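Local coordinates for protein 3-guanidinopropionase (Pseudomonas aeruginosa, PDB 3NIQ) that hydrolyses 3-guanidinopropanoate to beta-alanine and urea with two manganese ions per subunit, as a homohexameric member of the arginase (ureohydrolase) family, at residues P6-A11 / A78-V83; P21-L26 / N63-M68; L181-I186 / C204-I209. All coordinates share one frame; numbering follows the deposited sequence.

Contact 1. Residues P6-A11 / A78-V83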
# COMPACT_ATOMS: atom_id res chain seq x y z
N PRO A 6 -3.77 29.72 -24.24
CA PRO A 6 -3.13 29.24 -23.00
C PRO A 6 -2.21 28.07 -23.32
O PRO A 6 -2.45 27.33 -24.27
CB PRO A 6 -4.31 28.78 -22.15
CG PRO A 6 -5.47 29.63 -22.65
CD PRO A 6 -5.25 29.71 -24.14
N GLN A 7 -1.11 27.94 -22.58
CA GLN A 7 -0.18 26.84 -22.76
C GLN A 7 0.13 26.28 -21.38
O GLN A 7 0.11 27.02 -20.39
CB GLN A 7 1.13 27.31 -23.43
CG GLN A 7 1.02 27.86 -24.88
CD GLN A 7 0.71 26.80 -25.93
OE1 GLN A 7 1.11 25.65 -25.82
NE2 GLN A 7 -0.01 27.20 -26.96
N PRO A 8 0.40 24.96 -21.30
CA PRO A 8 0.81 24.33 -20.04
C PRO A 8 2.10 24.97 -19.54
O PRO A 8 2.83 25.54 -20.34
CB PRO A 8 1.13 22.88 -20.46
CG PRO A 8 0.44 22.68 -21.76
CD PRO A 8 0.44 24.02 -22.43
N LEU A 9 2.40 24.84 -18.25
CA LEU A 9 3.70 25.26 -17.73
C LEU A 9 4.82 24.62 -18.57
O LEU A 9 4.75 23.45 -18.93
CB LEU A 9 3.86 24.90 -16.24
CG LEU A 9 2.97 25.61 -15.21
CD1 LEU A 9 3.15 25.03 -13.78
CD2 LEU A 9 3.23 27.12 -15.20
N ASP A 10 5.83 25.41 -18.91
CA ASP A 10 6.93 24.90 -19.72
C ASP A 10 7.85 23.95 -18.92
O ASP A 10 8.56 24.39 -18.01
CB ASP A 10 7.73 26.07 -20.31
CG ASP A 10 8.68 25.64 -21.41
OD1 ASP A 10 8.74 24.44 -21.78
OD2 ASP A 10 9.37 26.54 -21.93
N ALA A 11 7.83 22.67 -19.28
CA ALA A 11 8.57 21.62 -18.55
C ALA A 11 10.08 21.74 -18.71
O ALA A 11 10.85 21.12 -17.97
CB ALA A 11 8.10 20.24 -18.97
N ALA A 78 -1.40 19.10 -31.78
CA ALA A 78 -0.90 19.91 -30.69
C ALA A 78 -2.11 20.73 -30.23
O ALA A 78 -2.35 21.83 -30.74
CB ALA A 78 0.24 20.81 -31.18
N PRO A 79 -2.89 20.19 -29.27
CA PRO A 79 -4.20 20.74 -28.91
C PRO A 79 -4.18 22.22 -28.51
O PRO A 79 -5.08 22.98 -28.89
CB PRO A 79 -4.66 19.87 -27.74
CG PRO A 79 -3.43 19.25 -27.20
CD PRO A 79 -2.53 19.05 -28.40
N TYR A 80 -3.17 22.61 -27.74
CA TYR A 80 -3.12 23.95 -27.19
C TYR A 80 -2.78 24.99 -28.25
O TYR A 80 -3.10 26.16 -28.06
CB TYR A 80 -2.15 24.01 -26.01
CG TYR A 80 -2.32 22.82 -25.10
CD1 TYR A 80 -3.53 22.59 -24.41
CD2 TYR A 80 -1.29 21.90 -24.94
CE1 TYR A 80 -3.67 21.47 -23.58
CE2 TYR A 80 -1.43 20.80 -24.13
CZ TYR A 80 -2.62 20.58 -23.46
OH TYR A 80 -2.76 19.48 -22.67
N ASP A 81 -2.12 24.57 -29.34
CA ASP A 81 -1.87 25.46 -30.49
C ASP A 81 -3.11 25.55 -31.36
O ASP A 81 -3.46 26.64 -31.82
CB ASP A 81 -0.67 25.00 -31.34
CG ASP A 81 0.66 25.17 -30.61
OD1 ASP A 81 0.77 26.05 -29.74
OD2 ASP A 81 1.60 24.42 -30.92
N LEU A 82 -3.79 24.42 -31.54
CA LEU A 82 -5.02 24.38 -32.33
C LEU A 82 -6.12 25.28 -31.78
O LEU A 82 -6.73 26.03 -32.54
CB LEU A 82 -5.57 22.95 -32.47
CG LEU A 82 -4.98 22.08 -33.55
CD1 LEU A 82 -5.87 20.84 -33.70
CD2 LEU A 82 -4.90 22.88 -34.87
N VAL A 83 -6.38 25.20 -30.48
CA VAL A 83 -7.50 25.94 -29.87
C VAL A 83 -7.16 26.38 -28.46
O VAL A 83 -6.10 26.01 -27.93
CB VAL A 83 -8.81 25.08 -29.82
CG1 VAL A 83 -9.14 24.51 -31.20
CG2 VAL A 83 -8.68 23.95 -28.80
O HOH W 1 -4.76 26.44 -25.39
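In this arginase-family fold, the N-terminal arm, extended and without regular structure at P6-A11, lies against the one-turn helix 79-82 that precedes strand 85-90. The tight part is a CH-pi contact. P8 sets its ring over a face of the Y80 phenol ring, with P8 CG 4.0 Å from the ring centroid and 29° off the normal, so the approach is over the face and displaced toward the CE2 side. P79 CG lies over the opposite face, 3.9 Å above the plane, so the ring is held between two prolines. The CB of Y80 meets the carbonyl oxygen P6 O at 3.8 Å. M24, further along the same loop, and L307 of helix 294-317 also pack on Y80, which is buried. A water lies within hydrogen-bonding distance of P6 O (2.7 Å) and V83 O (2.9 Å) and can bridge them, its two protons shared among more than two acceptors.

The looser side belongs to Q7 and the exposed D81. The Q7 chain bends at chi2, which swings its amide toward the helix, nearly perpendicular to the Y80 ring plane (88°). The direct polar link is weak: Q7 NE2 donates to D81 OD1 at 3.1 Å with an N-H...O angle of 132°.

Contact 2. Residues P21-L26 / N63-M68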
# COMPACT_ATOMS: atom_id res chain seq x y z
N PRO A 21 -1.06 22.12 -9.34
CA PRO A 21 -1.52 21.04 -10.22
C PRO A 21 -2.91 21.24 -10.85
O PRO A 21 -3.89 20.67 -10.38
CB PRO A 21 -1.48 19.80 -9.31
CG PRO A 21 -1.70 20.33 -7.93
CD PRO A 21 -1.04 21.71 -7.92
N THR A 22 -2.98 22.03 -11.91
CA THR A 22 -4.20 22.14 -12.71
C THR A 22 -4.18 21.09 -13.83
O THR A 22 -3.13 20.53 -14.14
CB THR A 22 -4.26 23.51 -13.40
OG1 THR A 22 -3.02 23.72 -14.08
CG2 THR A 22 -4.46 24.63 -12.40
N PHE A 23 -5.32 20.84 -14.48
CA PHE A 23 -5.33 19.89 -15.59
C PHE A 23 -4.27 20.29 -16.61
O PHE A 23 -4.25 21.43 -17.07
CB PHE A 23 -6.70 19.85 -16.27
CG PHE A 23 -7.73 19.09 -15.50
CD1 PHE A 23 -7.50 17.76 -15.12
CD2 PHE A 23 -8.95 19.70 -15.17
CE1 PHE A 23 -8.47 17.04 -14.40
CE2 PHE A 23 -9.93 18.98 -14.48
CZ PHE A 23 -9.67 17.65 -14.08
N MET A 24 -3.40 19.34 -16.95
CA MET A 24 -2.34 19.53 -17.95
C MET A 24 -1.43 20.72 -17.60
O MET A 24 -0.75 21.24 -18.47
CB MET A 24 -2.93 19.72 -19.36
CG MET A 24 -4.06 18.73 -19.74
SD MET A 24 -3.49 17.03 -19.77
CE MET A 24 -5.03 16.17 -20.20
N ARG A 25 -1.46 21.16 -16.33
CA ARG A 25 -0.72 22.36 -15.87
C ARG A 25 -1.02 23.60 -16.71
O ARG A 25 -0.14 24.42 -16.98
CB ARG A 25 0.80 22.10 -15.82
CG ARG A 25 1.18 20.88 -14.96
CD ARG A 25 2.59 20.99 -14.39
NE ARG A 25 3.60 20.91 -15.44
CZ ARG A 25 4.89 21.22 -15.27
NH1 ARG A 25 5.33 21.63 -14.08
NH2 ARG A 25 5.73 21.12 -16.27
N LEU A 26 -2.28 23.72 -17.11
CA LEU A 26 -2.74 24.88 -17.86
C LEU A 26 -3.14 25.97 -16.88
O LEU A 26 -3.23 25.71 -15.66
CB LEU A 26 -3.94 24.47 -18.76
CG LEU A 26 -3.63 23.60 -19.98
CD1 LEU A 26 -4.85 22.82 -20.44
CD2 LEU A 26 -3.11 24.43 -21.17
N ASN A 63 -3.54 16.00 -10.75
CA ASN A 63 -2.20 15.74 -10.27
C ASN A 63 -1.34 14.96 -11.26
O ASN A 63 -0.25 15.42 -11.64
CB ASN A 63 -2.29 14.98 -8.97
CG ASN A 63 -1.05 15.13 -8.16
OD1 ASN A 63 -0.03 14.50 -8.44
ND2 ASN A 63 -1.10 16.01 -7.16
N LEU A 64 -1.83 13.80 -11.68
CA LEU A 64 -1.12 12.95 -12.62
C LEU A 64 -1.04 13.53 -14.03
O LEU A 64 -0.12 13.18 -14.79
CB LEU A 64 -1.74 11.55 -12.66
CG LEU A 64 -1.17 10.57 -11.63
CD1 LEU A 64 0.35 10.28 -11.89
CD2 LEU A 64 -1.38 11.01 -10.19
N SER A 65 -1.99 14.40 -14.38
CA SER A 65 -1.96 15.03 -15.72
C SER A 65 -0.71 15.91 -15.94
O SER A 65 -0.43 16.32 -17.06
CB SER A 65 -3.24 15.84 -15.99
OG SER A 65 -3.22 17.08 -15.31
N SER A 66 0.04 16.18 -14.86
CA SER A 66 1.36 16.82 -14.97
C SER A 66 2.32 16.04 -15.86
O SER A 66 3.30 16.61 -16.35
CB SER A 66 1.99 16.92 -13.58
OG SER A 66 1.44 18.02 -12.92
N LEU A 67 2.07 14.75 -16.06
CA LEU A 67 2.99 13.92 -16.87
C LEU A 67 2.73 14.04 -18.36
O LEU A 67 3.55 13.57 -19.17
CB LEU A 67 2.91 12.44 -16.46
CG LEU A 67 3.09 12.10 -14.98
CD1 LEU A 67 3.25 10.60 -14.78
CD2 LEU A 67 4.30 12.84 -14.40
N MET A 68 1.60 14.65 -18.73
CA MET A 68 1.24 14.79 -20.15
C MET A 68 2.08 15.87 -20.81
O MET A 68 2.40 16.89 -20.19
CB MET A 68 -0.23 15.12 -20.31
CG MET A 68 -1.20 14.02 -19.78
SD MET A 68 -1.02 12.50 -20.71
CE MET A 68 0.04 11.50 -19.65
O HOH W 2 -0.94 19.03 -12.82
O HOH W 3 0.92 19.51 -20.36
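Hydrogen bonding centres on S65. Its OG stands in the crowded position between its own backbone N and carbonyl carbon (chi1 77°), directed at the loop P21-L26, where it accepts a hydrogen bond from the backbone N-H of M24: M24 N to S65 OG is 2.8 Å, with a nearly straight angle of 162° at the hydrogen. This buried OG is also hydrogen-bonded to R62 O, one turn back. The loop itself folds as two overlapping beta turns, type II-like at F23-M24 and type I'-like at M24-R25, with positive phi at M24 and R25. Their bonds run from R25 N to T22 O (2.8 Å) and from L26 N to F23 O (3.0 Å), so M24 N is used by neither and turns to S65. T22 OG1 donates to L26 O at 2.5 Å, in the carbonyl plane on a lone pair, bridging the ends.

Two waters join the segments. One donates to T22 O and accepts from S66 OG (2.6 Å); the other donates to both M24 O and M68 O.

The remaining contacts are van der Waals. M24 and M68 cross obliquely, M24 SD lying 3.8 Å from M68 CG. R25 CD passes 3.5 Å from S66 OG, while the guanidinium reaches back to the carbonyl oxygens of A18 and I14. R59 of a neighbouring subunit packs on P21, N63 and S66.

Within the chain, F23 and M24 pack on L39 of strand 37-42 and on M303 of helix 294-317, which also meets S65 and M68 through A300 and T301.

Contact 3. Residues L181-I186 / C204-I209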
# COMPACT_ATOMS: atom_id res chain seq x y z
N LEU A 181 -30.25 5.15 -31.32
CA LEU A 181 -29.72 4.55 -32.58
C LEU A 181 -28.33 5.03 -32.92
O LEU A 181 -27.66 4.41 -33.73
CB LEU A 181 -30.64 4.84 -33.78
CG LEU A 181 -31.51 3.67 -34.24
CD1 LEU A 181 -32.61 3.42 -33.21
CD2 LEU A 181 -32.12 3.97 -35.60
N ARG A 182 -27.91 6.16 -32.35
CA ARG A 182 -26.55 6.59 -32.53
C ARG A 182 -25.73 6.37 -31.25
O ARG A 182 -24.81 7.11 -30.95
CB ARG A 182 -26.49 8.04 -33.01
CG ARG A 182 -27.14 8.21 -34.40
CD ARG A 182 -26.71 9.49 -35.11
NE ARG A 182 -26.87 10.66 -34.27
CZ ARG A 182 -25.86 11.30 -33.68
NH1 ARG A 182 -24.58 10.89 -33.81
NH2 ARG A 182 -26.14 12.35 -32.95
N THR A 183 -26.08 5.33 -30.49
CA THR A 183 -25.35 4.98 -29.28
C THR A 183 -24.72 3.61 -29.43
O THR A 183 -25.38 2.63 -29.82
CB THR A 183 -26.27 5.03 -28.05
OG1 THR A 183 -26.83 6.36 -27.96
CG2 THR A 183 -25.51 4.69 -26.76
N VAL A 184 -23.44 3.53 -29.14
CA VAL A 184 -22.74 2.26 -29.17
C VAL A 184 -21.92 2.12 -27.88
O VAL A 184 -21.23 3.07 -27.46
CB VAL A 184 -21.90 2.08 -30.46
CG1 VAL A 184 -20.89 3.22 -30.64
CG2 VAL A 184 -21.18 0.68 -30.47
N GLN A 185 -22.07 0.96 -27.23
CA GLN A 185 -21.42 0.69 -25.94
C GLN A 185 -20.43 -0.44 -26.13
O GLN A 185 -20.76 -1.46 -26.73
CB GLN A 185 -22.46 0.33 -24.88
CG GLN A 185 -23.56 1.40 -24.74
CD GLN A 185 -24.59 0.99 -23.71
OE1 GLN A 185 -25.19 -0.08 -23.80
NE2 GLN A 185 -24.79 1.84 -22.71
N ILE A 186 -19.19 -0.24 -25.65
CA ILE A 186 -18.10 -1.17 -25.91
C ILE A 186 -17.43 -1.63 -24.61
O ILE A 186 -17.01 -0.80 -23.80
CB ILE A 186 -17.01 -0.50 -26.78
CG1 ILE A 186 -17.60 0.08 -28.07
CG2 ILE A 186 -15.91 -1.51 -27.08
CD1 ILE A 186 -16.66 0.91 -28.90
N CYS A 204 -34.47 -0.14 -27.34
CA CYS A 204 -34.02 1.19 -27.77
C CYS A 204 -33.22 1.19 -29.06
O CYS A 204 -33.08 2.22 -29.69
CB CYS A 204 -33.22 1.86 -26.63
SG CYS A 204 -34.33 2.33 -25.31
N GLY A 205 -32.68 0.03 -29.44
CA GLY A 205 -31.84 -0.08 -30.63
C GLY A 205 -30.39 0.29 -30.39
O GLY A 205 -29.66 0.64 -31.33
N ILE A 206 -29.95 0.27 -29.13
CA ILE A 206 -28.56 0.60 -28.82
C ILE A 206 -27.66 -0.50 -29.36
O ILE A 206 -27.95 -1.70 -29.23
CB ILE A 206 -28.34 0.76 -27.30
CG1 ILE A 206 -29.18 1.91 -26.75
CG2 ILE A 206 -26.84 0.98 -26.96
CD1 ILE A 206 -29.31 1.88 -25.21
N ARG A 207 -26.56 -0.12 -29.99
CA ARG A 207 -25.58 -1.14 -30.37
C ARG A 207 -24.70 -1.46 -29.15
O ARG A 207 -24.02 -0.57 -28.60
CB ARG A 207 -24.72 -0.67 -31.53
CG ARG A 207 -23.62 -1.69 -31.95
CD ARG A 207 -24.25 -2.93 -32.64
NE ARG A 207 -23.21 -3.72 -33.33
CZ ARG A 207 -22.62 -4.79 -32.82
NH1 ARG A 207 -22.98 -5.24 -31.62
NH2 ARG A 207 -21.67 -5.41 -33.52
N VAL A 208 -24.71 -2.73 -28.74
CA VAL A 208 -23.95 -3.16 -27.56
C VAL A 208 -22.87 -4.12 -27.97
O VAL A 208 -23.16 -5.23 -28.43
CB VAL A 208 -24.83 -3.81 -26.48
CG1 VAL A 208 -23.97 -4.28 -25.33
CG2 VAL A 208 -25.88 -2.83 -25.97
N ILE A 209 -21.62 -3.70 -27.83
CA ILE A 209 -20.50 -4.58 -28.14
C ILE A 209 -19.92 -5.08 -26.84
O ILE A 209 -19.03 -4.45 -26.24
CB ILE A 209 -19.47 -3.90 -29.04
CG1 ILE A 209 -20.15 -3.45 -30.34
CG2 ILE A 209 -18.29 -4.83 -29.32
CD1 ILE A 209 -19.28 -2.59 -31.26
O HOH W 4 -27.57 1.60 -32.79
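Two flat groups mark the two faces of the sheet, the R207 guanidinium and the Q185 amide. I209 CG1 lies 3.5 Å above one face of the guanidinium, offset toward the rim, and its nitrogens form salt bridges with E213 and E225 of helix 211-230. With CG anti to the backbone N (chi1 178°), R207 runs its stem beside V184, R207 CG 3.7 Å from V184 CG2. I209 CD1 packs 3.9 Å from V184 CG2 on this same face.

Strands 183-186 and 207-209 are parallel neighbours in a beta-alpha-beta unit; their short axes approach to 4.7 Å, with 12° between their N-to-C directions. R207 N donates to T183 O, Q185 N to R207 O (2.8 Å), and I209 N to Q185 O (2.6 Å), each nearly along the C=O axis. Where the strands begin, a water joins L181 O to G205 O; G205, at positive phi, closes helix 199-204 in a Schellman motif.

The Q185 side chain lies about 6 Å from those of the manganese ligands D148 and D152, touching neither. Its buried OE1 meets methyls of I206 and V208 (V208 CG2 at 3.6 Å) and has no partner in the model. NE2 can only donate, so its bond to H146 ND1 implies that this nitrogen is probably unprotonated.

How the contacts relate
Contacts 1 and 2 form one neighbourhood, their centres 12 Å apart, whereas contact 3 lies on the opposite side of the chain's centre, about 35 and 33 Å from them between centres, with nearest atoms about 21 Å apart. Along the chain, contact 2 falls within the span bounded by contact 1, and contact 3 follows both. The first two touch directly: L9 N probably hydrogen-bonds to R25 O at 2.9 Å, and Y80 OH packs 3.3 Å from M24 CG. Together they fasten the N-terminal region to helices 57-64, 79-82 and 294-317. Contact 3 instead pairs edge strand 207-210 with strand 183-188 in the eight-stranded parallel sheet, its Q185 side chain about 8 Å from a manganese ion.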